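Local atomic coordinates of type IV pilus assembly protein PilF (Pseudomonas aeruginosa, PDB entry 2HO1), a protein that is a TPR outer-membrane lipoprotein that binds PilQ and is essential for its outer-membrane localization and its assembly into the dodecameric type IV pilus secretin. Residues A178-A182 with Y197-F201; I216-K220 with E247-K252. All blocks are in the same frame, centred on the assembly; numbering follows the deposited sequence.

In the fold
Both contacts belong to the C-terminal part of the TPR superhelix, on the same side of the chain's centre, with their own centres about 17 Å apart. Contact 1 joins helix 175-187 to helix 191-202, the two helices assigned to TPR 5, and is largely buried. Contact 2 lies further out, at the surface, where helix 209-221, assigned to TPR 6, meets the end of helix 243-249 and the last residues of the chain. Helices 191-202 and 209-221 are consecutive, and through them the contacts touch: Tyr198 CB lies 3.7 Å from Leu218 CD1. TPR1-TPR4 form the minimal region for secretin assembly; the repeats here follow them.

Contact 1 (A178-A182 with Y197-F201); sequences ALEMA and YYDLF
Ala178 directs its methyl group at the facing helix, where CB sits 3.5 Å from Tyr197 O and also packs on CB of Phe201 and on Leu200 CD2. One residue on, CG anti to the backbone N (chi1 172°) lays the Leu179 side chain along Phe201, the two pointing the same way. Leu179 CB is 3.7 Å from Phe201 CD1, while CD1 of Leu179 lies over the centre of one face of the Phe201 ring. The segments cross at 153°, nearly antiparallel, and their axes approach to 7.8 Å: this is the helical hairpin of a TPR motif, assigned as TPR 5, with Ala178 and Ala182 where the backbones come close. Met181, a selenomethionine, spans the Tyr197 ring. Met181 CB makes a CH-pi contact over the face, 3.9 Å from the Tyr197 ring centroid, and bends at chi2 and chi3 carry SE above the same ring in a more distant Met-aromatic contact, with Met181 CE near Tyr197 CE2 and CZ. Leu168 of helix 157-170 touches both residues. Ala182 CB then meets the backbone of Tyr198, 3.7 Å from Tyr198 N, and stands at the edge of the Tyr198 ring, whose OH is hydrogen-bonded to Ser211 O and Gln207 NE2.

Contact 2 (I216-K220 with E247-K252); sequences IRLAK and EFQAEK
Lys220 NZ reaches the end of the chain and meets two oxygens there: it donates a hydrogen bond of 3.1 Å to the terminal oxygen Lys252 O and stands 2.9 Å from the backbone oxygen Glu251 O. NZ comes to Lys252 O from an angle, tilted 31° out of the carbonyl plane. The chain end is probably a carboxylate, so this bond would carry an ionic part. An extended chain beyond CG takes the amine across, bringing Lys220 CE also close to Lys252 O. The carboxylate of Glu251 is near but beyond salt-bridge distance, so it probably adds a weaker electrostatic attraction. A Schellman motif that ends helix 243-249 brings the last two residues round: Glu251 takes positive phi as the C-prime residue, and Lys252 N turns back to Glu247 O.

Arg217 NH2 meets Glu247 OE1 at 3.0 Å in a salt bridge. The hydrogen bond within it is weak, the N-H...O angle being 130°, and the guanidinium and carboxylate planes are turned 76° apart. Lys252 runs alongside Arg217, pointing the same way, and the aliphatic part of the lysine packs against the arginine; Lys252 CD lies at the guanidinium edge, 3.2 Å from Arg217 NH2. The lysine's bend at chi3 leads the amine away, leaving Lys252 NZ 5.3 Å from Arg217 NH2.

The apolar side of the contact is formed by Ile216 and Phe248, which cross at about a right angle. Ile216 CD1 lies over one face of the Phe248 ring, 4.2 Å from its centroid, in a CH-pi contact displaced toward the rim; CG2 of Ile216 also approaches CD1 and CE1 of the ring. Helix 225-238 extends this packing through Tyr231 on Ile216 and Leu235 on Phe248, while Tyr186 of helix 175-187 touches Arg217.

Contact 1 (A178-A182 with Y197-F201)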
# COMPACT_ATOMS: atom_id res chain seq x y z
N ALA A 178 12.24 -0.56 -16.98
CA ALA A 178 11.84 -0.90 -18.34
C ALA A 178 12.26 -2.33 -18.67
O ALA A 178 11.54 -3.04 -19.39
CB ALA A 178 12.47 0.04 -19.32
N LEU A 179 13.42 -2.74 -18.16
CA LEU A 179 13.91 -4.10 -18.41
C LEU A 179 13.04 -5.13 -17.73
O LEU A 179 12.74 -6.17 -18.32
CB LEU A 179 15.37 -4.25 -17.93
CG LEU A 179 15.95 -5.66 -17.96
CD1 LEU A 179 16.15 -6.13 -19.40
CD2 LEU A 179 17.28 -5.66 -17.21
N GLU A 180 12.62 -4.86 -16.49
CA GLU A 180 11.77 -5.81 -15.78
C GLU A 180 10.43 -5.90 -16.51
O GLU A 180 9.86 -6.98 -16.62
CB GLU A 180 11.54 -5.39 -14.33
CG GLU A 180 12.78 -5.40 -13.45
CD GLU A 180 13.48 -6.76 -13.42
OE1 GLU A 180 12.81 -7.79 -13.41
OE2 GLU A 180 14.73 -6.78 -13.40
N MSE A 181 9.95 -4.78 -17.05
CA MSE A 181 8.69 -4.80 -17.81
C MSE A 181 8.87 -5.64 -19.06
O MSE A 181 8.04 -6.51 -19.37
CB MSE A 181 8.26 -3.38 -18.22
CG MSE A 181 7.60 -2.54 -17.12
SE MSE A 181 5.93 -3.28 -16.47
CE MSE A 181 4.96 -3.44 -18.10
N ALA A 182 9.95 -5.39 -19.80
CA ALA A 182 10.22 -6.16 -21.03
C ALA A 182 10.25 -7.66 -20.74
O ALA A 182 9.65 -8.47 -21.47
CB ALA A 182 11.58 -5.72 -21.65
N TYR A 197 9.29 -1.75 -24.36
CA TYR A 197 9.95 -1.49 -23.09
C TYR A 197 11.44 -1.84 -23.19
O TYR A 197 12.28 -1.18 -22.59
CB TYR A 197 9.27 -2.27 -21.96
CG TYR A 197 8.04 -1.57 -21.41
CD1 TYR A 197 8.16 -0.46 -20.57
CD2 TYR A 197 6.76 -2.01 -21.74
CE1 TYR A 197 7.03 0.20 -20.09
CE2 TYR A 197 5.62 -1.37 -21.26
CZ TYR A 197 5.76 -0.27 -20.43
OH TYR A 197 4.63 0.34 -19.90
N TYR A 198 11.76 -2.86 -23.96
CA TYR A 198 13.15 -3.23 -24.12
C TYR A 198 13.91 -2.08 -24.78
O TYR A 198 14.96 -1.63 -24.28
CB TYR A 198 13.31 -4.47 -24.98
CG TYR A 198 14.72 -4.97 -24.96
CD1 TYR A 198 15.66 -4.50 -25.89
CD2 TYR A 198 15.14 -5.90 -24.00
CE1 TYR A 198 16.98 -4.95 -25.86
CE2 TYR A 198 16.45 -6.35 -23.96
CZ TYR A 198 17.37 -5.88 -24.89
OH TYR A 198 18.67 -6.33 -24.83
N ASP A 199 13.39 -1.59 -25.90
CA ASP A 199 14.07 -0.49 -26.57
C ASP A 199 14.26 0.67 -25.60
O ASP A 199 15.32 1.29 -25.59
CB ASP A 199 13.28 -0.05 -27.81
CG ASP A 199 13.19 -1.15 -28.86
OD1 ASP A 199 14.15 -1.93 -28.98
OD2 ASP A 199 12.16 -1.24 -29.57
N LEU A 200 13.26 0.95 -24.76
CA LEU A 200 13.39 2.05 -23.80
C LEU A 200 14.53 1.73 -22.84
O LEU A 200 15.28 2.62 -22.42
CB LEU A 200 12.09 2.26 -23.02
CG LEU A 200 12.06 3.39 -21.99
CD1 LEU A 200 12.27 4.75 -22.66
CD2 LEU A 200 10.73 3.37 -21.25
N PHE A 201 14.66 0.46 -22.48
CA PHE A 201 15.75 0.07 -21.58
C PHE A 201 17.10 0.22 -22.28
O PHE A 201 18.06 0.71 -21.70
CB PHE A 201 15.57 -1.38 -21.12
CG PHE A 201 16.86 -2.07 -20.83
CD1 PHE A 201 17.55 -1.83 -19.65
CD2 PHE A 201 17.44 -2.92 -21.78
CE1 PHE A 201 18.80 -2.42 -19.43
CE2 PHE A 201 18.67 -3.51 -21.56
CZ PHE A 201 19.36 -3.26 -20.39

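Contact 2 (I216-K220 with E247-K252)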
# COMPACT_ATOMS: atom_id res chain seq x y z
N ILE A 216 18.15 -10.68 -27.62
CA ILE A 216 18.38 -11.65 -28.67
C ILE A 216 17.09 -12.39 -28.97
O ILE A 216 16.69 -12.50 -30.13
CB ILE A 216 19.47 -12.67 -28.28
CG1 ILE A 216 20.86 -12.05 -28.44
CG2 ILE A 216 19.34 -13.93 -29.12
CD1 ILE A 216 21.95 -12.84 -27.77
N ARG A 217 16.41 -12.88 -27.94
CA ARG A 217 15.16 -13.60 -28.17
C ARG A 217 14.06 -12.69 -28.75
O ARG A 217 13.19 -13.17 -29.48
CB ARG A 217 14.69 -14.26 -26.87
CG ARG A 217 15.56 -15.44 -26.43
CD ARG A 217 15.31 -15.79 -24.99
NE ARG A 217 15.94 -17.04 -24.57
CZ ARG A 217 16.01 -17.44 -23.29
NH1 ARG A 217 15.51 -16.67 -22.32
NH2 ARG A 217 16.59 -18.59 -22.97
N LEU A 218 14.10 -11.40 -28.43
CA LEU A 218 13.10 -10.48 -28.97
C LEU A 218 13.39 -10.23 -30.45
O LEU A 218 12.46 -10.19 -31.27
CB LEU A 218 13.08 -9.15 -28.21
CG LEU A 218 12.26 -9.14 -26.91
CD1 LEU A 218 12.34 -7.77 -26.24
CD2 LEU A 218 10.80 -9.48 -27.22
N ALA A 219 14.66 -10.06 -30.80
CA ALA A 219 15.07 -9.83 -32.19
C ALA A 219 14.57 -11.00 -33.05
O ALA A 219 14.01 -10.81 -34.13
CB ALA A 219 16.58 -9.73 -32.28
N LYS A 220 14.77 -12.22 -32.55
CA LYS A 220 14.34 -13.41 -33.26
C LYS A 220 12.84 -13.36 -33.56
O LYS A 220 12.41 -13.77 -34.63
CB LYS A 220 14.66 -14.66 -32.45
CG LYS A 220 16.15 -14.98 -32.32
CD LYS A 220 16.33 -16.34 -31.66
CE LYS A 220 17.75 -16.85 -31.82
NZ LYS A 220 17.79 -18.33 -31.70
N GLU A 247 22.82 -20.87 -23.24
CA GLU A 247 21.49 -21.01 -23.83
C GLU A 247 21.46 -20.42 -25.23
O GLU A 247 20.84 -20.97 -26.13
CB GLU A 247 20.45 -20.28 -22.98
CG GLU A 247 20.42 -20.68 -21.53
CD GLU A 247 19.37 -19.92 -20.75
OE1 GLU A 247 18.17 -20.17 -20.97
OE2 GLU A 247 19.74 -19.06 -19.93
N PHE A 248 22.13 -19.29 -25.41
CA PHE A 248 22.17 -18.65 -26.72
C PHE A 248 22.67 -19.63 -27.77
O PHE A 248 22.12 -19.72 -28.87
CB PHE A 248 23.09 -17.44 -26.70
CG PHE A 248 23.37 -16.89 -28.05
CD1 PHE A 248 22.33 -16.55 -28.90
CD2 PHE A 248 24.67 -16.71 -28.49
CE1 PHE A 248 22.57 -16.05 -30.16
CE2 PHE A 248 24.93 -16.20 -29.76
CZ PHE A 248 23.88 -15.87 -30.60
N GLN A 249 23.73 -20.35 -27.41
CA GLN A 249 24.32 -21.33 -28.31
C GLN A 249 23.31 -22.41 -28.64
O GLN A 249 23.30 -22.93 -29.75
CB GLN A 249 25.57 -21.94 -27.67
CG GLN A 249 26.61 -20.92 -27.25
CD GLN A 249 27.97 -21.53 -26.95
OE1 GLN A 249 28.09 -22.45 -26.13
NE2 GLN A 249 29.00 -21.02 -27.61
N ALA A 250 22.44 -22.74 -27.70
CA ALA A 250 21.42 -23.75 -27.95
C ALA A 250 20.38 -23.16 -28.90
O ALA A 250 19.29 -23.70 -29.06
CB ALA A 250 20.76 -24.17 -26.65
N GLU A 251 20.75 -22.04 -29.53
CA GLU A 251 19.89 -21.32 -30.47
C GLU A 251 18.58 -20.94 -29.78
O GLU A 251 17.52 -20.93 -30.41
CB GLU A 251 19.59 -22.19 -31.69
CG GLU A 251 18.91 -21.45 -32.82
CD GLU A 251 19.85 -21.11 -33.96
OE1 GLU A 251 20.93 -20.53 -33.69
OE2 GLU A 251 19.51 -21.42 -35.12
N LYS A 252 18.67 -20.62 -28.50
CA LYS A 252 17.52 -20.25 -27.69
C LYS A 252 17.28 -18.74 -27.73
O LYS A 252 17.73 -18.06 -28.66
CB LYS A 252 17.75 -20.71 -26.25
CG LYS A 252 16.52 -20.77 -25.38
CD LYS A 252 16.82 -21.54 -24.10
CE LYS A 252 17.41 -22.92 -24.41
NZ LYS A 252 17.65 -23.73 -23.19